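Long-range contacts in cortical-lytic enzyme (Bacillus cereus, PDB 4S3J), which cleaves partially degraded cortex peptidoglycan during spore germination, acting as an N-acetylglucosaminidase that recognises muramic acid delta-lactam residues: residues 55-60 with 91-96; 105-110 with 132-137. All blocks are in the same frame, centred on the assembly; numbering follows the deposited sequence.

Interaction 1 of 2, residues 55-60 with 91-96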
loop_
_atom_site.group_PDB
_atom_site.type_symbol
_atom_site.label_atom_id
_atom_site.label_comp_id
_atom_site.label_asym_id
_atom_site.label_seq_id
_atom_site.Cartn_x
_atom_site.Cartn_y
_atom_site.Cartn_z
ATOM N N TYR A 55 4.847 -9.900 25.058
ATOM C CA TYR A 55 5.659 -9.424 23.953
ATOM C C TYR A 55 7.140 -9.568 24.237
ATOM O O TYR A 55 7.587 -9.246 25.337
ATOM C CB TYR A 55 5.309 -7.963 23.665
ATOM C CG TYR A 55 6.068 -7.373 22.508
ATOM C CD1 TYR A 55 5.645 -7.597 21.195
ATOM C CD2 TYR A 55 7.196 -6.580 22.708
ATOM C CE1 TYR A 55 6.317 -7.072 20.143
ATOM C CE2 TYR A 55 7.883 -6.049 21.637
ATOM C CZ TYR A 55 7.423 -6.293 20.349
ATOM O OH TYR A 55 8.077 -5.778 19.245
ATOM N N TYR A 56 7.898 -10.044 23.247
ATOM C CA TYR A 56 9.349 -10.155 23.384
ATOM C C TYR A 56 10.023 -9.121 22.491
ATOM O O TYR A 56 9.823 -9.077 21.276
ATOM C CB TYR A 56 9.817 -11.577 23.063
ATOM C CG TYR A 56 9.223 -12.558 24.044
ATOM C CD1 TYR A 56 9.759 -12.715 25.314
ATOM C CD2 TYR A 56 8.095 -13.291 23.723
ATOM C CE1 TYR A 56 9.190 -13.579 26.226
ATOM C CE2 TYR A 56 7.527 -14.160 24.623
ATOM C CZ TYR A 56 8.073 -14.290 25.879
ATOM O OH TYR A 56 7.514 -15.158 26.789
ATOM N N VAL A 57 10.820 -8.278 23.129
ATOM C CA VAL A 57 11.409 -7.112 22.482
ATOM C C VAL A 57 12.279 -7.486 21.277
ATOM O O VAL A 57 13.055 -8.454 21.294
ATOM C CB VAL A 57 12.225 -6.287 23.531
ATOM C CG1 VAL A 57 13.109 -5.245 22.864
ATOM C CG2 VAL A 57 11.284 -5.633 24.556
ATOM N N GLN A 58 12.094 -6.728 20.211
ATOM C CA GLN A 58 12.807 -6.929 18.954
ATOM C C GLN A 58 13.874 -5.853 18.729
ATOM O O GLN A 58 13.808 -4.781 19.318
ATOM C CB GLN A 58 11.811 -6.911 17.792
ATOM C CG GLN A 58 10.780 -8.015 17.857
ATOM C CD GLN A 58 11.416 -9.368 17.813
ATOM O OE1 GLN A 58 12.102 -9.709 16.838
ATOM N NE2 GLN A 58 11.238 -10.152 18.888
ATOM N N PRO A 59 14.828 -6.122 17.831
ATOM C CA PRO A 59 15.840 -5.099 17.532
ATOM C C PRO A 59 15.240 -3.761 17.113
ATOM O O PRO A 59 14.350 -3.690 16.247
ATOM C CB PRO A 59 16.643 -5.723 16.390
ATOM C CG PRO A 59 16.433 -7.211 16.532
ATOM C CD PRO A 59 15.074 -7.396 17.129
ATOM N N GLY A 60 15.734 -2.692 17.739
ATOM C CA GLY A 60 15.286 -1.336 17.455
ATOM C C GLY A 60 14.011 -0.886 18.159
ATOM O O GLY A 60 13.606 0.274 18.054
ATOM N N VAL A 91 16.967 -6.950 23.401
ATOM C CA VAL A 91 16.292 -7.971 22.595
ATOM C C VAL A 91 15.998 -9.202 23.444
ATOM O O VAL A 91 16.868 -9.703 24.157
ATOM C CB VAL A 91 17.134 -8.364 21.363
ATOM C CG1 VAL A 91 16.511 -9.544 20.616
ATOM C CG2 VAL A 91 17.252 -7.175 20.431
ATOM N N GLY A 92 14.753 -9.669 23.370
ATOM C CA GLY A 92 14.306 -10.817 24.140
ATOM C C GLY A 92 13.631 -10.466 25.448
ATOM O O GLY A 92 13.002 -11.315 26.069
ATOM N N GLN A 93 13.763 -9.214 25.865
ATOM C CA GLN A 93 13.105 -8.740 27.083
ATOM C C GLN A 93 11.605 -8.980 26.993
ATOM O O GLN A 93 10.976 -8.647 25.987
ATOM C CB GLN A 93 13.388 -7.247 27.277
ATOM C CG GLN A 93 12.860 -6.651 28.556
ATOM C CD GLN A 93 13.248 -5.202 28.724
ATOM O OE1 GLN A 93 14.120 -4.695 28.020
ATOM N NE2 GLN A 93 12.607 -4.523 29.660
ATOM N N GLN A 94 11.030 -9.539 28.044
ATOM C CA GLN A 94 9.609 -9.827 28.084
ATOM C C GLN A 94 8.816 -8.665 28.657
ATOM O O GLN A 94 9.117 -8.191 29.755
ATOM C CB GLN A 94 9.356 -11.085 28.916
ATOM C CG GLN A 94 7.893 -11.418 29.109
ATOM C CD GLN A 94 7.682 -12.610 30.015
ATOM O OE1 GLN A 94 8.505 -12.887 30.890
ATOM N NE2 GLN A 94 6.533 -13.262 29.880
ATOM N N LEU A 95 7.751 -8.264 27.953
ATOM C CA LEU A 95 6.844 -7.223 28.433
ATOM C C LEU A 95 5.395 -7.703 28.498
ATOM O O LEU A 95 4.938 -8.504 27.664
ATOM C CB LEU A 95 6.898 -5.992 27.516
ATOM C CG LEU A 95 8.257 -5.328 27.355
ATOM C CD1 LEU A 95 8.155 -4.226 26.288
ATOM C CD2 LEU A 95 8.765 -4.751 28.660
ATOM N N TYR A 96 4.656 -7.153 29.460
ATOM C CA TYR A 96 3.219 -7.336 29.523
ATOM C C TYR A 96 2.581 -6.186 28.724
ATOM O O TYR A 96 2.922 -5.013 28.940
ATOM C CB TYR A 96 2.698 -7.342 30.970
ATOM C CG TYR A 96 1.204 -7.542 31.030
ATOM C CD1 TYR A 96 0.342 -6.476 30.953
ATOM C CD2 TYR A 96 0.659 -8.818 31.105
ATOM C CE1 TYR A 96 -1.028 -6.659 30.967
ATOM C CE2 TYR A 96 -0.711 -9.017 31.114
ATOM C CZ TYR A 96 -1.552 -7.918 31.032
ATOM O OH TYR A 96 -2.927 -8.064 31.034
#

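Interaction 2 of 2, residues 105-110 with 132-137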
loop_
_atom_site.group_PDB
_atom_site.type_symbol
_atom_site.label_atom_id
_atom_site.label_comp_id
_atom_site.label_asym_id
_atom_site.label_seq_id
_atom_site.Cartn_x
_atom_site.Cartn_y
_atom_site.Cartn_z
ATOM N N VAL A 105 -9.959 1.956 9.923
ATOM C CA VAL A 105 -9.176 2.338 8.747
ATOM C C VAL A 105 -9.979 2.018 7.488
ATOM O O VAL A 105 -10.793 1.093 7.474
ATOM C CB VAL A 105 -7.796 1.601 8.729
ATOM C CG1 VAL A 105 -7.938 0.128 8.344
ATOM C CG2 VAL A 105 -6.823 2.291 7.809
ATOM N N GLU A 106 -9.757 2.782 6.425
ATOM C CA GLU A 106 -10.240 2.396 5.107
ATOM C C GLU A 106 -9.049 1.901 4.310
ATOM O O GLU A 106 -7.972 2.488 4.378
ATOM C CB GLU A 106 -10.953 3.552 4.394
ATOM C CG GLU A 106 -12.218 3.973 5.135
ATOM C CD GLU A 106 -13.174 4.848 4.341
ATOM O OE1 GLU A 106 -12.914 5.125 3.165
ATOM O OE2 GLU A 106 -14.215 5.232 4.908
ATOM N N SER A 107 -9.248 0.798 3.595
ATOM C CA SER A 107 -8.200 0.168 2.804
ATOM C C SER A 107 -8.644 0.073 1.357
ATOM O O SER A 107 -9.798 -0.227 1.089
ATOM C CB SER A 107 -7.887 -1.225 3.362
ATOM O OG SER A 107 -9.069 -2.005 3.374
ATOM N N ILE A 108 -7.708 0.299 0.436
ATOM C CA ILE A 108 -7.924 0.130 -0.989
ATOM C C ILE A 108 -6.866 -0.809 -1.524
ATOM O O ILE A 108 -5.742 -0.786 -1.029
ATOM C CB ILE A 108 -7.810 1.449 -1.772
ATOM C CG1 ILE A 108 -8.764 2.501 -1.197
ATOM C CG2 ILE A 108 -8.043 1.209 -3.270
ATOM C CD1 ILE A 108 -8.405 3.891 -1.639
ATOM N N ALA A 109 -7.211 -1.647 -2.491
ATOM C CA ALA A 109 -6.189 -2.340 -3.281
ATOM C C ALA A 109 -6.499 -2.247 -4.768
ATOM O O ALA A 109 -7.648 -2.392 -5.179
ATOM C CB ALA A 109 -6.068 -3.786 -2.875
ATOM N N TYR A 110 -5.455 -2.040 -5.567
ATOM C CA TYR A 110 -5.560 -1.957 -7.009
ATOM C C TYR A 110 -5.283 -3.296 -7.662
ATOM O O TYR A 110 -4.413 -4.035 -7.210
ATOM C CB TYR A 110 -4.576 -0.911 -7.560
ATOM C CG TYR A 110 -5.065 0.514 -7.386
ATOM C CD1 TYR A 110 -4.970 1.169 -6.168
ATOM C CD2 TYR A 110 -5.652 1.195 -8.454
ATOM C CE1 TYR A 110 -5.437 2.476 -6.012
ATOM C CE2 TYR A 110 -6.124 2.502 -8.297
ATOM C CZ TYR A 110 -6.009 3.135 -7.068
ATOM O OH TYR A 110 -6.479 4.428 -6.858
ATOM N N PHE A 132 -10.324 -8.052 3.222
ATOM C CA PHE A 132 -9.544 -7.040 3.925
ATOM C C PHE A 132 -9.726 -5.623 3.361
ATOM O O PHE A 132 -9.041 -4.696 3.816
ATOM C CB PHE A 132 -8.036 -7.377 3.868
ATOM C CG PHE A 132 -7.660 -8.713 4.436
ATOM C CD1 PHE A 132 -7.634 -9.849 3.640
ATOM C CD2 PHE A 132 -7.277 -8.816 5.762
ATOM C CE1 PHE A 132 -7.263 -11.069 4.167
ATOM C CE2 PHE A 132 -6.906 -10.035 6.293
ATOM C CZ PHE A 132 -6.903 -11.163 5.492
ATOM N N LEU A 133 -10.639 -5.449 2.396
ATOM C CA LEU A 133 -10.752 -4.196 1.644
ATOM C C LEU A 133 -12.020 -3.385 1.887
ATOM O O LEU A 133 -13.133 -3.925 1.930
ATOM C CB LEU A 133 -10.695 -4.477 0.150
ATOM C CG LEU A 133 -9.445 -5.163 -0.371
ATOM C CD1 LEU A 133 -9.589 -5.262 -1.895
ATOM C CD2 LEU A 133 -8.194 -4.410 0.015
ATOM N N THR A 134 -11.859 -2.072 1.989
ATOM C CA THR A 134 -13.009 -1.181 1.912
ATOM C C THR A 134 -13.391 -0.987 0.444
ATOM O O THR A 134 -14.586 -0.966 0.079
ATOM C CB THR A 134 -12.727 0.196 2.557
ATOM O OG1 THR A 134 -12.156 0.023 3.864
ATOM C CG2 THR A 134 -14.018 1.008 2.652
ATOM N N TYR A 135 -12.353 -0.842 -0.386
ATOM C CA TYR A 135 -12.496 -0.596 -1.816
ATOM C C TYR A 135 -11.596 -1.506 -2.642
ATOM O O TYR A 135 -10.471 -1.767 -2.240
ATOM C CB TYR A 135 -12.131 0.851 -2.147
ATOM C CG TYR A 135 -12.966 1.914 -1.495
ATOM C CD1 TYR A 135 -14.137 2.328 -2.080
ATOM C CD2 TYR A 135 -12.563 2.514 -0.310
ATOM C CE1 TYR A 135 -14.904 3.299 -1.506
ATOM C CE2 TYR A 135 -13.324 3.500 0.279
ATOM C CZ TYR A 135 -14.496 3.884 -0.330
ATOM O OH TYR A 135 -15.298 4.867 0.221
ATOM N N LEU A 136 -12.096 -1.949 -3.801
ATOM C CA LEU A 136 -11.324 -2.678 -4.811
ATOM C C LEU A 136 -11.275 -1.834 -6.075
ATOM O O LEU A 136 -12.326 -1.429 -6.596
ATOM C CB LEU A 136 -11.941 -4.041 -5.096
ATOM C CG LEU A 136 -11.264 -4.882 -6.182
ATOM C CD1 LEU A 136 -9.808 -5.253 -5.793
ATOM C CD2 LEU A 136 -12.076 -6.128 -6.471
ATOM N N ALA A 137 -10.067 -1.574 -6.562
ATOM C CA ALA A 137 -9.846 -0.669 -7.693
ATOM C C ALA A 137 -9.314 -1.381 -8.919
ATOM O O ALA A 137 -8.107 -1.636 -9.017
ATOM C CB ALA A 137 -8.883 0.442 -7.305
#

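Interaction 1 of 2, residues 55-60 with 91-96
Segments 55-60 and 91-96 run antiparallel and form the two-stranded sheet of a LysM domain, whose two helices, 63-70 and 74-80, lie between them in the chain. Y55 and L95 are the hydrogen-bonded pair: L95 N reaches Y55 O at 2.8 Å, nearly along the C=O axis, and Y55 N returns a more bent bond to L95 O. Y56 and Q94 follow as the non-hydrogen-bonded pair. Beyond the strand, V57 N binds Q93 O and G92 N binds V57 O at 2.9 Å, the latter on a lone pair. G92 turns the chain at positive phi (95°), a conformation that suits a residue without a side chain.

Y55 and L95 point to one face, where both touch I66 of helix 63-70; the Y55 hydroxyl bonds D61. V57 carries much of the apolar contact: its CG2, anti to the carbonyl carbon, sits 3.8 Å from L95 CD1 and equally near Q93 CB. On the other face the Q94 chain runs alongside the Y56 ring in the same direction, its amide tilted only 21° from the ring plane. Q94 CB lies 3.7 Å from Y56 CE1, and with CG anti to the backbone N the extended chain carries on past that atom; both polar ends turn to N54, Q94 NE2 to OD1 and Y56 OH to ND2. Where the segments diverge, the side chains of V91 and P59 cross obliquely, V91 CG2 4.0 Å from P59 CD. Q58 folds back, all three side-chain torsions near -60°, and NE2 donates to Y56 O at 3.0 Å, an almost straight bond that arrives above the carbonyl plane.

Interaction 2 of 2, residues 105-110 with 132-137
The Y110 ring carries the methyl of A137 on one face: A137 CB stands 3.6 Å from the centroid of the Y110 ring, a CH-pi contact set toward the CD2 rim. W408 also meets this ring, at about 40° between planes. The Y135 ring is touched at its edge instead, with E106 OE1 in the ring plane 3.3 Å from Y135 CE2 and the carboxylate turned 49° against it. The other oxygen, E106 OE2, forms a salt bridge with K430. The I108 and Y135 side chains cross obliquely, I108 CG1 3.9 Å from Y135 CB.

Beneath these groups the backbones run parallel, I108 beside Y135, A109 beside L136 and Y110 beside A137. A137 N binds A109 O at 2.9 Å, while A109 N to Y135 O is longer. S107 anchors the entry to strand 135-143: its O accepts from both T134 N and Y135 N, and its OG, in the crowded position between backbone N and carbonyl carbon, donates to a lone pair of F132 O at 2.7 Å. T134 N is shared between S107 O and S107 OG, so OG both donates and accepts. T134 OG1 takes S107 N at 3.0 Å and bonds T428 O as well. L133 CD2 packs on A109 CB at 3.6 Å. This is the parallel pairing of a beta-alpha-beta unit in the TIM barrel of a family 18 glycosyl hydrolase; the Y110 side chain lies about 8 Å from that of E220, the probable proton donor.

In the fold
From the N terminus, the chain passes strands 3-7 and 45-49 before reaching interaction 1, where 91-96 returns to 55-60 and closes a loop of 30 residues, half of them helical, within the second LysM domain. Strand 104-111 is the next strand in the chain, and interaction 2 closes a second loop through helix 120-129, joining neighbouring strands of the TIM barrel. The two loops therefore stand in series, neither nested nor crossed. The centres of interaction 1 and interaction 2 are about 32 Å apart. Between the nearest atoms of interaction 1 and interaction 2 there are about 19 Å, so they do not touch. Interaction 1 ties together a small peripheral domain; interaction 2 lies deep in the catalytic barrel.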